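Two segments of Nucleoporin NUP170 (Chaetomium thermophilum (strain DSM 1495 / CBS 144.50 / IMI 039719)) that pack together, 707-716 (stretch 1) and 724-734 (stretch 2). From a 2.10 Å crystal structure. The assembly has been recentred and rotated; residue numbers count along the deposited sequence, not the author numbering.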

# COMPACT_ATOMS: atom_id res chain seq x y z
N VAL A 707 25.03 -33.30 -6.26
CA VAL A 707 25.63 -32.24 -5.46
C VAL A 707 25.42 -30.89 -6.14
O VAL A 707 25.15 -29.88 -5.47
N SER A 708 25.56 -30.84 -7.46
CA SER A 708 25.39 -29.59 -8.19
C SER A 708 23.92 -29.21 -8.32
O SER A 708 23.60 -28.02 -8.41
N GLN A 709 23.02 -30.19 -8.36
CA GLN A 709 21.59 -29.89 -8.28
C GLN A 709 21.25 -29.30 -6.92
O GLN A 709 20.48 -28.33 -6.83
N GLN A 710 21.81 -29.86 -5.85
CA GLN A 710 21.56 -29.35 -4.50
C GLN A 710 22.16 -27.97 -4.32
O GLN A 710 21.53 -27.08 -3.73
N GLN A 711 23.39 -27.76 -4.80
CA GLN A 711 24.01 -26.44 -4.72
C GLN A 711 23.18 -25.40 -5.46
O GLN A 711 23.02 -24.27 -4.98
N LEU A 712 22.65 -25.76 -6.62
CA LEU A 712 21.79 -24.85 -7.37
C LEU A 712 20.45 -24.67 -6.69
O LEU A 712 19.81 -23.62 -6.84
N LYS A 713 19.99 -25.68 -5.95
CA LYS A 713 18.69 -25.61 -5.29
C LYS A 713 18.65 -24.47 -4.28
O LYS A 713 17.68 -23.70 -4.23
N ASP A 714 19.70 -24.35 -3.46
CA ASP A 714 19.75 -23.37 -2.38
C ASP A 714 20.76 -22.25 -2.66
O ASP A 714 21.30 -21.65 -1.74
N LEU A 715 21.01 -21.97 -3.94
CA LEU A 715 21.87 -20.86 -4.32
C LEU A 715 21.09 -19.55 -4.22
O LEU A 715 20.02 -19.41 -4.83
N THR A 716 21.62 -18.60 -3.46
CA THR A 716 21.04 -17.27 -3.36
C THR A 716 21.77 -16.31 -4.29
O THR A 716 22.86 -16.59 -4.80
N THR A 724 32.66 -17.51 -3.32
CA THR A 724 33.34 -18.44 -4.22
C THR A 724 32.46 -19.59 -4.66
O THR A 724 32.36 -19.83 -5.88
N PRO A 725 31.81 -20.35 -3.77
CA PRO A 725 30.95 -21.45 -4.24
C PRO A 725 29.91 -21.00 -5.26
O PRO A 725 29.54 -21.78 -6.14
N GLY A 726 29.44 -19.76 -5.16
CA GLY A 726 28.53 -19.24 -6.17
C GLY A 726 29.21 -19.03 -7.51
O GLY A 726 28.66 -19.38 -8.56
N LYS A 727 30.42 -18.46 -7.50
CA LYS A 727 31.18 -18.31 -8.74
C LYS A 727 31.53 -19.66 -9.33
O LYS A 727 31.39 -19.87 -10.55
N GLU A 728 31.98 -20.60 -8.50
CA GLU A 728 32.37 -21.92 -9.00
C GLU A 728 31.17 -22.66 -9.57
O GLU A 728 31.30 -23.37 -10.57
N LEU A 729 30.00 -22.52 -8.95
CA LEU A 729 28.80 -23.16 -9.48
C LEU A 729 28.40 -22.55 -10.82
O LEU A 729 28.00 -23.27 -11.74
N ALA A 730 28.50 -21.22 -10.94
CA ALA A 730 28.22 -20.58 -12.22
C ALA A 730 29.17 -21.08 -13.29
O ALA A 730 28.78 -21.19 -14.46
N LYS A 731 30.41 -21.40 -12.91
CA LYS A 731 31.37 -21.95 -13.86
C LYS A 731 30.99 -23.36 -14.29
O LYS A 731 31.30 -23.77 -15.42
N VAL A 732 30.32 -24.12 -13.42
CA VAL A 732 29.83 -25.45 -13.80
C VAL A 732 28.71 -25.32 -14.82
O VAL A 732 28.74 -25.95 -15.89
N LEU A 733 27.70 -24.50 -14.51
CA LEU A 733 26.51 -24.42 -15.35
C LEU A 733 26.85 -23.93 -16.75
O LEU A 733 26.28 -24.42 -17.74
N VAL A 734 27.77 -22.97 -16.87
CA VAL A 734 28.19 -22.52 -18.19
C VAL A 734 28.95 -23.62 -18.92
O VAL A 734 28.80 -23.80 -20.14

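The contact between the two stretches centres on L729, whose CA-to-CB bond points toward stretch 1 and which loses more surface to the other stretch than any other residue here, 94 Å² of a total of 351 Å² summed over both sides. Its side chain adopts the t, p rotamer (chi1 177°, chi2 63°), and the two methyls find partly different surroundings on the first helix and the turn that follows it. L729 CD2 lies 3.8 Å from Q711 O and 3.8 Å from L712 N, close against the backbone between these two residues; it also lies 4.3 Å from L712 CB and 3.9 Å from L715 CD2. CD1 approaches the helix one turn earlier, with S708 O 4.1 Å from L729 CD1. The leucine thus packs against main chain as well as side chains. L712 N, which the CD2 methyl approaches, is engaged in the helical hydrogen bond to S708 O.

Two leucines of stretch 1 adjoin this centre. L715 follows D714, where the chain leaves helical geometry, and its extended backbone (phi/psi -79/125°) accompanies a CA-to-CB bond directed toward stretch 2. In the t, p rotamer it reaches L729 with CD2, while L715 CD1 lies 4.1 Å from G726 CA. The glycine offers bare backbone at this point, and the chains come close: the CA atoms of L715 and G726 are 7.1 Å apart. An ideal CB on G726 would point sideways and fall 3.9 Å from L715 CD1. L712, also t, p, leaves its backbone sideways to the contact, yet L712 CD1 meets L733 CD1 at 4.1 Å. L733 points toward stretch 1 in the m, t rotamer and carries the apolar packing one helical turn beyond L729. The helices cross steeply, their N-to-C directions 123° apart and their axes 10.8 Å apart at closest approach, and the buried leucines bridge the space between them.

Towards the edge the contacts thin out. S708 points toward the second helix in the m rotamer, and its CA is 7.4 Å from the CA of L729. S708 OG sits 4.4 Å from V732 CG1, a loose approach to a valine in the t rotamer, while the hydroxyl is hydrogen-bonded to a residue adjoining one of the stretches. Q711 marks the more polar margin. Its CA-to-CB bond points toward stretch 2, and the m, t side chain (chi3 -91°) passes L729, with Q711 CB 4.1 Å from L729 CD2, before extending to P725. There Q711 NE2 remains 4.3 Å from P725 O, too far for a hydrogen bond, and that carbonyl instead accepts the helical bond from L729 N; Q711 NE2 also lies 4.5 Å from P725 CB. No hydrogen bond joins the two stretches, so their direct association rests on van der Waals packing, with polar backbone groups satisfied largely within each helix.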

# COMPACT_ATOMS: atom_id res chain seq x y z
CB VAL A 707 27.13 -32.52 -5.23
CG1 VAL A 707 27.85 -31.29 -4.69
CG2 VAL A 707 27.30 -33.70 -4.28
CB SER A 708 26.05 -29.69 -9.56
OG SER A 708 27.44 -29.92 -9.43
CB GLN A 709 20.77 -31.16 -8.52
CG GLN A 709 20.80 -31.67 -9.95
CD GLN A 709 19.99 -32.94 -10.12
OE1 GLN A 709 19.77 -33.69 -9.17
NE2 GLN A 709 19.53 -33.18 -11.35
CB GLN A 710 22.11 -30.33 -3.47
CG GLN A 710 21.87 -29.94 -2.02
CD GLN A 710 20.45 -30.23 -1.56
OE1 GLN A 710 19.50 -30.16 -2.35
NE2 GLN A 710 20.29 -30.57 -0.29
CB GLN A 711 25.43 -26.49 -5.28
CG GLN A 711 26.48 -26.98 -4.30
CD GLN A 711 27.89 -26.83 -4.85
OE1 GLN A 711 28.42 -27.75 -5.48
NE2 GLN A 711 28.49 -25.68 -4.61
CB LEU A 712 21.60 -25.37 -8.80
CG LEU A 712 20.65 -24.58 -9.69
CD1 LEU A 712 21.12 -23.14 -9.84
CD2 LEU A 712 20.51 -25.25 -11.04
CB LYS A 713 18.39 -26.94 -4.61
CG LYS A 713 16.91 -27.32 -4.58
CD LYS A 713 16.69 -28.60 -3.78
CE LYS A 713 17.28 -29.83 -4.48
NZ LYS A 713 16.60 -30.12 -5.78
CB ASP A 714 20.07 -24.07 -1.06
CG ASP A 714 21.18 -25.10 -1.19
OD1 ASP A 714 22.10 -24.88 -2.00
OD2 ASP A 714 21.12 -26.13 -0.50
CB LEU A 715 22.40 -21.04 -5.74
CG LEU A 715 23.12 -19.82 -6.33
CD1 LEU A 715 24.45 -19.60 -5.64
CD2 LEU A 715 23.30 -19.97 -7.84
CB THR A 716 21.12 -16.75 -1.92
OG1 THR A 716 22.48 -16.50 -1.56
CG2 THR A 716 20.52 -17.76 -0.95
CB THR A 724 34.63 -18.96 -3.55
OG1 THR A 724 35.49 -17.86 -3.25
CG2 THR A 724 35.35 -19.94 -4.47
CB PRO A 725 30.29 -21.96 -2.95
CG PRO A 725 31.26 -21.61 -1.89
CD PRO A 725 31.82 -20.28 -2.30
CB LYS A 727 32.45 -17.49 -8.48
CG LYS A 727 33.14 -17.01 -9.75
CD LYS A 727 34.62 -17.36 -9.77
CE LYS A 727 35.41 -16.56 -8.74
NZ LYS A 727 36.87 -16.80 -8.86
CB GLU A 728 33.02 -22.73 -7.88
CG GLU A 728 34.40 -22.22 -7.48
CD GLU A 728 35.40 -22.30 -8.61
OE1 GLU A 728 36.26 -21.39 -8.72
OE2 GLU A 728 35.34 -23.27 -9.39
CB LEU A 729 27.65 -23.05 -8.48
CG LEU A 729 26.31 -23.63 -8.93
CD1 LEU A 729 26.41 -25.13 -9.18
CD2 LEU A 729 25.24 -23.33 -7.91
CB ALA A 730 28.34 -19.06 -12.08
CB LYS A 731 32.77 -21.93 -13.25
CG LYS A 731 33.81 -22.73 -14.01
CD LYS A 731 35.22 -22.40 -13.53
CE LYS A 731 36.21 -23.46 -13.96
NZ LYS A 731 36.08 -23.81 -15.40
CB VAL A 732 29.37 -26.23 -12.56
CG1 VAL A 732 28.68 -27.53 -12.96
CG2 VAL A 732 30.53 -26.51 -11.63
CB LEU A 733 25.48 -23.51 -14.69
CG LEU A 733 25.01 -23.94 -13.30
CD1 LEU A 733 24.06 -22.91 -12.71
CD2 LEU A 733 24.35 -25.31 -13.33
CB VAL A 734 29.04 -21.23 -18.08
CG1 VAL A 734 30.31 -21.50 -17.30
CG2 VAL A 734 29.37 -20.69 -19.46